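PDB 3UOI: bacterioferritin, which binds heme b in a 24-subunit shell and probably stores iron, oxidising ferrous iron with dioxygen and depositing ferric mineral in the central cavity. Local coordinates for residues N14-S19 / L100-P105; S31-N36 / I81-R86. All coordinates share one frame; numbering follows the deposited sequence.

Interaction 1: residues N14-S19 / L100-P105; sequences NEQLTS and LNRLKP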
ATOM      1  N   ASN A  14      23.924 -40.412  30.022  1.00 18.64           N
ATOM      2  CA  ASN A  14      22.682 -40.967  30.524  1.00 19.74           C
ATOM      3  C   ASN A  14      22.354 -40.494  31.927  1.00 20.87           C
ATOM      4  O   ASN A  14      21.246 -40.356  32.276  1.00 17.71           O
ATOM      5  CB  ASN A  14      22.598 -42.469  30.401  1.00 18.99           C
ATOM      6  CG  ASN A  14      21.958 -42.893  29.155  1.00 25.08           C
ATOM      7  OD1 ASN A  14      20.836 -42.566  28.902  1.00 28.71           O
ATOM      8  ND2 ASN A  14      22.657 -43.645  28.373  1.00 23.92           N
ATOM      9  N   GLU A  15      23.397 -40.283  32.692  1.00 18.88           N
ATOM     10  CA  GLU A  15      23.260 -39.776  34.014  1.00 22.74           C
ATOM     11  C   GLU A  15      22.678 -38.380  33.968  1.00 19.88           C
ATOM     12  O   GLU A  15      21.850 -38.048  34.727  1.00 20.18           O
ATOM     13  CB  GLU A  15      24.620 -39.704  34.681  1.00 22.99           C
ATOM     14  CG  GLU A  15      24.949 -40.838  35.552  1.00 32.81           C
ATOM     15  CD  GLU A  15      26.234 -40.619  36.270  1.00 41.88           C
ATOM     16  OE1 GLU A  15      27.176 -41.334  35.973  1.00 47.62           O
ATOM     17  OE2 GLU A  15      26.287 -39.725  37.119  1.00 47.01           O
ATOM     18  N   GLN A  16      23.209 -37.570  33.068  1.00 23.10           N
ATOM     19  CA  GLN A  16      22.800 -36.194  32.894  1.00 22.14           C
ATOM     20  C   GLN A  16      21.413 -36.143  32.337  1.00 22.51           C
ATOM     21  O   GLN A  16      20.643 -35.309  32.704  1.00 23.65           O
ATOM     22  CB  GLN A  16      23.813 -35.371  32.138  1.00 19.76           C
ATOM     23  CG  GLN A  16      23.495 -33.924  32.005  1.00 17.49           C
ATOM     24  CD  GLN A  16      23.406 -33.168  33.313  1.00 19.61           C
ATOM     25  OE1 GLN A  16      23.992 -33.522  34.304  1.00 19.15           O
ATOM     26  NE2 GLN A  16      22.627 -32.139  33.298  1.00 22.94           N
ATOM     27  N   LEU A  17      21.118 -37.064  31.447  1.00 22.78           N
ATOM     28  CA  LEU A  17      19.814 -37.143  30.865  1.00 21.20           C
ATOM     29  C   LEU A  17      18.794 -37.412  31.957  1.00 21.57           C
ATOM     30  O   LEU A  17      17.806 -36.775  32.012  1.00 22.21           O
ATOM     31  CB  LEU A  17      19.763 -38.251  29.823  1.00 20.00           C
ATOM     32  CG  LEU A  17      18.371 -38.630  29.329  1.00 20.00           C
ATOM     33  CD1 LEU A  17      17.602 -37.414  28.858  1.00 20.00           C
ATOM     34  CD2 LEU A  17      18.407 -39.628  28.259  1.00 20.00           C
ATOM     35  N   THR A  18      19.085 -38.346  32.839  1.00 19.97           N
ATOM     36  CA  THR A  18      18.197 -38.696  33.924  1.00 21.61           C
ATOM     37  C   THR A  18      17.964 -37.409  34.787  1.00 21.09           C
ATOM     38  O   THR A  18      16.872 -37.076  35.174  1.00 17.54           O
ATOM     39  CB  THR A  18      18.741 -39.899  34.751  1.00 22.98           C
ATOM     40  OG1 THR A  18      18.462 -41.127  34.098  1.00 24.22           O
ATOM     41  CG2 THR A  18      18.191 -39.945  36.145  1.00 24.40           C
ATOM     42  N   SER A  19      19.035 -36.681  35.003  1.00 19.77           N
ATOM     43  CA  SER A  19      18.969 -35.461  35.742  1.00 21.27           C
ATOM     44  C   SER A  19      18.005 -34.439  35.073  1.00 20.83           C
ATOM     45  O   SER A  19      17.220 -33.841  35.732  1.00 19.98           O
ATOM     46  CB  SER A  19      20.370 -34.865  35.821  1.00 20.95           C
ATOM     47  OG  SER A  19      20.418 -33.774  36.638  1.00 23.09           O
ATOM     48  N   LEU A 100      26.194 -29.427  38.519  1.00 22.49           N
ATOM     49  CA  LEU A 100      27.513 -28.896  38.476  1.00 25.31           C
ATOM     50  C   LEU A 100      28.485 -29.913  39.060  1.00 26.37           C
ATOM     51  O   LEU A 100      29.473 -30.181  38.494  1.00 28.78           O
ATOM     52  CB  LEU A 100      27.574 -27.574  39.178  1.00 25.82           C
ATOM     53  CG  LEU A 100      26.820 -26.411  38.567  1.00 23.20           C
ATOM     54  CD1 LEU A 100      27.070 -25.215  39.413  1.00 23.93           C
ATOM     55  CD2 LEU A 100      27.250 -26.156  37.187  1.00 18.89           C
ATOM     56  N   ASN A 101      28.122 -30.543  40.150  1.00 27.55           N
ATOM     57  CA  ASN A 101      28.962 -31.515  40.763  1.00 27.42           C
ATOM     58  C   ASN A 101      29.274 -32.678  39.807  1.00 26.50           C
ATOM     59  O   ASN A 101      30.366 -33.120  39.769  1.00 25.10           O
ATOM     60  CB  ASN A 101      28.326 -32.001  42.047  1.00 29.03           C
ATOM     61  CG  ASN A 101      28.290 -30.925  43.162  1.00 32.50           C
ATOM     62  OD1 ASN A 101      27.751 -31.181  44.214  1.00 34.23           O
ATOM     63  ND2 ASN A 101      28.845 -29.764  42.930  1.00 37.14           N
ATOM     64  N   ARG A 102      28.303 -33.173  39.076  1.00 22.87           N
ATOM     65  CA  ARG A 102      28.536 -34.175  38.063  1.00 25.52           C
ATOM     66  C   ARG A 102      29.266 -33.737  36.777  1.00 22.68           C
ATOM     67  O   ARG A 102      30.079 -34.418  36.304  1.00 24.36           O
ATOM     68  CB  ARG A 102      27.235 -34.957  37.739  1.00 24.68           C
ATOM     69  CG  ARG A 102      27.298 -35.739  36.464  1.00 30.08           C
ATOM     70  CD  ARG A 102      26.005 -36.436  36.108  1.00 31.06           C
ATOM     71  NE  ARG A 102      24.910 -35.517  35.986  1.00 31.65           N
ATOM     72  CZ  ARG A 102      24.092 -35.196  36.965  1.00 33.03           C
ATOM     73  NH1 ARG A 102      24.212 -35.738  38.148  1.00 34.54           N
ATOM     74  NH2 ARG A 102      23.162 -34.341  36.766  1.00 24.47           N
ATOM     75  N   LEU A 103      28.889 -32.618  36.214  1.00 21.01           N
ATOM     76  CA  LEU A 103      29.482 -32.040  35.024  1.00 20.60           C
ATOM     77  C   LEU A 103      30.927 -31.488  35.093  1.00 20.13           C
ATOM     78  O   LEU A 103      31.617 -31.503  34.116  1.00 16.47           O
ATOM     79  CB  LEU A 103      28.545 -31.052  34.365  1.00 18.57           C
ATOM     80  CG  LEU A 103      27.229 -31.700  33.990  1.00 20.92           C
ATOM     81  CD1 LEU A 103      26.507 -30.881  33.058  1.00 18.37           C
ATOM     82  CD2 LEU A 103      27.440 -33.050  33.455  1.00 17.50           C
ATOM     83  N   LYS A 104      31.321 -30.942  36.240  1.00 20.81           N
ATOM     84  CA  LYS A 104      32.626 -30.337  36.277  1.00 21.50           C
ATOM     85  C   LYS A 104      33.694 -31.395  36.024  1.00 21.44           C
ATOM     86  O   LYS A 104      34.448 -31.283  35.138  1.00 21.01           O
ATOM     87  CB  LYS A 104      32.878 -29.667  37.580  1.00 20.17           C
ATOM     88  CG  LYS A 104      32.239 -28.332  37.820  1.00 22.29           C
ATOM     89  CD  LYS A 104      32.202 -28.163  39.288  1.00 23.35           C
ATOM     90  CE  LYS A 104      32.116 -26.762  39.731  1.00 33.75           C
ATOM     91  NZ  LYS A 104      32.893 -26.599  40.971  1.00 39.33           N
ATOM     92  N   PRO A 105      33.676 -32.472  36.773  1.00 22.94           N
ATOM     93  CA  PRO A 105      34.565 -33.605  36.522  1.00 23.36           C
ATOM     94  C   PRO A 105      34.302 -34.294  35.179  1.00 21.70           C
ATOM     95  O   PRO A 105      35.184 -34.619  34.475  1.00 21.67           O
ATOM     96  CB  PRO A 105      34.274 -34.510  37.697  1.00 24.77           C
ATOM     97  CG  PRO A 105      33.140 -33.916  38.363  1.00 27.57           C
ATOM     98  CD  PRO A 105      33.092 -32.557  38.100  1.00 22.26           C
TER

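Interaction 2: residues S31-N36 / I81-R86; sequences SKMQDN and IGQTLR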
ATOM      1  N   SER A  31       6.054 -24.809  38.491  1.00 19.35           N
ATOM      2  CA  SER A  31       5.408 -23.745  37.746  1.00 19.45           C
ATOM      3  C   SER A  31       3.869 -23.787  37.799  1.00 20.82           C
ATOM      4  O   SER A  31       3.239 -22.779  37.944  1.00 22.67           O
ATOM      5  CB  SER A  31       5.947 -23.624  36.333  1.00 14.67           C
ATOM      6  OG  SER A  31       5.191 -24.285  35.432  1.00 16.43           O
ATOM      7  N   LYS A  32       3.292 -24.965  37.687  1.00 20.41           N
ATOM      8  CA  LYS A  32       1.869 -25.131  37.854  1.00 20.23           C
ATOM      9  C   LYS A  32       1.411 -24.801  39.272  1.00 20.34           C
ATOM     10  O   LYS A  32       0.369 -24.250  39.451  1.00 21.19           O
ATOM     11  CB  LYS A  32       1.439 -26.535  37.530  1.00 20.29           C
ATOM     12  CG  LYS A  32       1.762 -26.995  36.191  1.00 18.64           C
ATOM     13  CD  LYS A  32       1.201 -26.173  35.100  1.00 28.04           C
ATOM     14  CE  LYS A  32      -0.278 -26.220  34.991  1.00 24.09           C
ATOM     15  NZ  LYS A  32      -0.795 -25.116  34.296  1.00 17.42           N
ATOM     16  N   MET A  33       2.189 -25.219  40.257  1.00 18.03           N
ATOM     17  CA  MET A  33       1.902 -24.956  41.638  1.00 19.28           C
ATOM     18  C   MET A  33       1.997 -23.477  41.878  1.00 19.91           C
ATOM     19  O   MET A  33       1.239 -22.962  42.622  1.00 23.20           O
ATOM     20  CB  MET A  33       2.844 -25.680  42.588  1.00 20.06           C
ATOM     21  CG  MET A  33       2.726 -27.189  42.732  1.00 18.98           C
ATOM     22  SD  MET A  33       3.896 -27.886  43.923  1.00 20.93           S
ATOM     23  CE  MET A  33       3.335 -27.391  45.501  1.00 21.87           C
ATOM     24  N   GLN A  34       2.966 -22.814  41.265  1.00 20.80           N
ATOM     25  CA  GLN A  34       3.104 -21.369  41.393  1.00 21.20           C
ATOM     26  C   GLN A  34       1.915 -20.641  40.761  1.00 21.29           C
ATOM     27  O   GLN A  34       1.362 -19.755  41.306  1.00 20.03           O
ATOM     28  CB  GLN A  34       4.440 -20.868  40.877  1.00 20.61           C
ATOM     29  CG  GLN A  34       5.614 -21.370  41.609  1.00 23.15           C
ATOM     30  CD  GLN A  34       6.953 -21.182  40.923  1.00 28.48           C
ATOM     31  OE1 GLN A  34       7.046 -20.654  39.854  1.00 33.30           O
ATOM     32  NE2 GLN A  34       7.988 -21.603  41.571  1.00 29.25           N
ATOM     33  N   ASP A  35       1.511 -21.109  39.608  1.00 22.20           N
ATOM     34  CA  ASP A  35       0.349 -20.576  38.957  1.00 25.29           C
ATOM     35  C   ASP A  35      -0.920 -20.762  39.771  1.00 24.82           C
ATOM     36  O   ASP A  35      -1.689 -19.871  39.845  1.00 25.89           O
ATOM     37  CB  ASP A  35       0.171 -21.182  37.592  1.00 27.55           C
ATOM     38  CG  ASP A  35      -0.260 -20.193  36.589  1.00 32.32           C
ATOM     39  OD1 ASP A  35      -0.660 -19.111  36.978  1.00 35.17           O
ATOM     40  OD2 ASP A  35      -0.236 -20.518  35.414  1.00 36.05           O
ATOM     41  N   ASN A  36      -1.100 -21.927  40.366  1.00 24.49           N
ATOM     42  CA  ASN A  36      -2.228 -22.262  41.226  1.00 26.14           C
ATOM     43  C   ASN A  36      -2.305 -21.459  42.505  1.00 27.16           C
ATOM     44  O   ASN A  36      -3.375 -21.150  42.944  1.00 29.90           O
ATOM     45  CB  ASN A  36      -2.358 -23.748  41.497  1.00 24.59           C
ATOM     46  CG  ASN A  36      -3.498 -24.084  42.467  1.00 29.96           C
ATOM     47  OD1 ASN A  36      -4.596 -23.635  42.344  1.00 27.99           O
ATOM     48  ND2 ASN A  36      -3.195 -24.884  43.429  1.00 33.05           N
ATOM     49  N   ILE A  81       9.831 -31.336  46.115  1.00 26.49           N
ATOM     50  CA  ILE A  81       8.760 -30.450  45.784  1.00 27.88           C
ATOM     51  C   ILE A  81       8.383 -29.473  46.894  1.00 27.61           C
ATOM     52  O   ILE A  81       7.942 -29.858  47.932  1.00 29.57           O
ATOM     53  CB  ILE A  81       7.577 -31.251  45.444  1.00 28.63           C
ATOM     54  CG1 ILE A  81       7.857 -32.112  44.199  1.00 27.63           C
ATOM     55  CG2 ILE A  81       6.404 -30.363  45.373  1.00 30.56           C
ATOM     56  CD1 ILE A  81       7.875 -31.441  42.904  1.00 23.28           C
ATOM     57  N   GLY A  82       8.619 -28.206  46.634  1.00 26.92           N
ATOM     58  CA  GLY A  82       8.418 -27.151  47.587  1.00 28.32           C
ATOM     59  C   GLY A  82       7.000 -26.742  47.891  1.00 27.66           C
ATOM     60  O   GLY A  82       6.182 -26.604  47.040  1.00 26.18           O
ATOM     61  N   GLN A  83       6.739 -26.590  49.165  1.00 27.75           N
ATOM     62  CA  GLN A  83       5.424 -26.254  49.611  1.00 27.92           C
ATOM     63  C   GLN A  83       5.309 -24.753  49.913  1.00 27.14           C
ATOM     64  O   GLN A  83       4.315 -24.273  50.373  1.00 25.86           O
ATOM     65  CB  GLN A  83       4.973 -27.188  50.738  1.00 26.77           C
ATOM     66  CG  GLN A  83       4.319 -28.530  50.297  1.00 32.30           C
ATOM     67  CD  GLN A  83       3.156 -28.423  49.254  1.00 40.18           C
ATOM     68  OE1 GLN A  83       2.470 -27.431  49.175  1.00 38.44           O
ATOM     69  NE2 GLN A  83       2.961 -29.472  48.474  1.00 37.75           N
ATOM     70  N   THR A  84       6.398 -24.053  49.639  1.00 27.92           N
ATOM     71  CA  THR A  84       6.482 -22.619  49.659  1.00 27.14           C
ATOM     72  C   THR A  84       7.372 -22.136  48.532  1.00 26.36           C
ATOM     73  O   THR A  84       8.022 -22.921  47.929  1.00 28.28           O
ATOM     74  CB  THR A  84       6.905 -22.013  51.009  1.00 27.50           C
ATOM     75  OG1 THR A  84       8.193 -22.473  51.390  1.00 29.96           O
ATOM     76  CG2 THR A  84       5.956 -22.327  52.054  1.00 28.71           C
ATOM     77  N   LEU A  85       7.343 -20.856  48.212  1.00 24.82           N
ATOM     78  CA  LEU A  85       8.165 -20.345  47.144  1.00 25.58           C
ATOM     79  C   LEU A  85       9.619 -20.548  47.536  1.00 25.75           C
ATOM     80  O   LEU A  85      10.384 -21.049  46.752  1.00 24.14           O
ATOM     81  CB  LEU A  85       7.903 -18.872  46.839  1.00 26.11           C
ATOM     82  CG  LEU A  85       6.658 -18.403  46.083  1.00 26.76           C
ATOM     83  CD1 LEU A  85       6.833 -17.037  45.474  1.00 26.82           C
ATOM     84  CD2 LEU A  85       6.201 -19.388  45.065  1.00 24.16           C
ATOM     85  N   ARG A  86       9.943 -20.222  48.784  1.00 24.26           N
ATOM     86  CA  ARG A  86      11.293 -20.355  49.298  1.00 25.83           C
ATOM     87  C   ARG A  86      11.786 -21.787  49.265  1.00 23.33           C
ATOM     88  O   ARG A  86      12.818 -22.008  48.785  1.00 24.17           O
ATOM     89  CB  ARG A  86      11.403 -19.794  50.712  1.00 26.11           C
ATOM     90  CG  ARG A  86      12.736 -20.009  51.384  1.00 27.73           C
ATOM     91  CD  ARG A  86      12.752 -19.509  52.753  1.00 27.54           C
ATOM     92  NE  ARG A  86      12.808 -18.081  52.822  1.00 26.72           N
ATOM     93  CZ  ARG A  86      13.908 -17.347  52.728  1.00 28.81           C
ATOM     94  NH1 ARG A  86      15.076 -17.872  52.543  1.00 24.37           N
ATOM     95  NH2 ARG A  86      13.813 -16.059  52.804  1.00 30.51           N
TER

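Interaction 1: residues N14-S19 / L100-P105
Arg-102 reaches from helix 85-112 to helix 7-36 and meets the side-chain oxygen of Gln-16 edge-on. Two guanidinium nitrogens share that single acceptor: NH2 donates to Gln-16 OE1 at 2.7 Å, and NE donates to the same OE1 at 2.8 Å. Both bonds are bent, with N-H...O angles near 142°. OE1 lies close to the guanidinium plane, but the amide is turned 34° against it, and the NH2 donor stands above the carbonyl plane while NE is only modestly tilted from it. The arginine chain is bent at chi3, which turns NE back from an otherwise extended run.

Ser-19 adds a second oxygen near the same edge, its OG 2.8 Å from Arg-102 NH2. Glu-15 slants across Arg-102 and touches its aliphatic CD, with OE2 at 3.5 Å. The charges are opposite, but with Glu-15 OE2 4.6 Å from Arg-102 NE they do not form a salt bridge; any attraction is probably modest. Leu-103 CD2 packs 3.6 Å from Gln-16 OE1, its side chain crossing the glutamine's at about a right angle.

Both ends of the buried Gln-16 amide are engaged: OE1 takes two N-H donors and NE2 gives one hydrogen bond to Glu-20 OE1, while Ile-125 and Val-99 also pack on this side chain. Glu-20 is a predicted iron ligand, and the bond is consistent with Gln-16 acting as a second-shell residue that helps position Glu-20. Between the two segments 230 Å² are buried, and their axes, 11.0 Å apart at closest, run at 156° to each other. That near-antiparallel pairing belongs to the four-helix bundle of the ferritin-like fold, here beside the predicted diiron ferroxidase site.

Interaction 2: residues S31-N36 / I81-R86
Met-33 points from helix 7-36 toward the loop that leads into helix 85-112, and its tip makes most of the contact. From CB the chain passes through CG, and chi2 (-179°) carries it straight on to SD. The sulphur lies 3.8 Å from Ile-81 CG2, an apolar contact between side chains that are oblique to each other. A bend at chi3 (72°) then places CE 3.3 Å from Gly-82 O and 3.6 Å from Gln-83 NE2. The methyl thus touches both a backbone carbonyl oxygen and a side-chain amide. Gln-83 starts out directed away from the helix, yet its amide folds back to meet the methyl. Gly-82 O has a hydrogen-bond donor of its own in Gln-88 NE2.

One residue on, Gln-34 offers its aliphatic CG to Leu-85 CD2 at 4.0 Å. Its amide is occupied elsewhere: OE1 bonds to Thr-46 and NE2 to Gln-88.

The contact, 183 Å² in all, packs the C-terminal end of helix 7-36 against the loop 81-84, where Thr-84 is the N-cap, and the first residue of helix 85-112. Gln-34 also touches Leu-42 of helix 40-66, and Leu-85 touches Met-143 of helix 116-146.

How the interactions relate
Interactions 1 and 2 join the same two elements, helix 7-36 and the region of helix 85-112, at two levels of one bundle. Their centres are 25 Å apart, on opposite sides of the chain's centre, and their nearest atoms about 12 Å apart. Along the chain, interaction 2 is nested inside the loop closed by interaction 1. Interaction 1 lies beside the predicted iron site, with the Gln-16 side chain about 3 Å from that of Glu-20 and about 5 Å from Glu-129's; interaction 2 is more remote, Gln-34's side chain being about 9 Å from His-132's. Heme is about 12 Å from the Ser-19 side chain and about 11 Å from that of Ile-81.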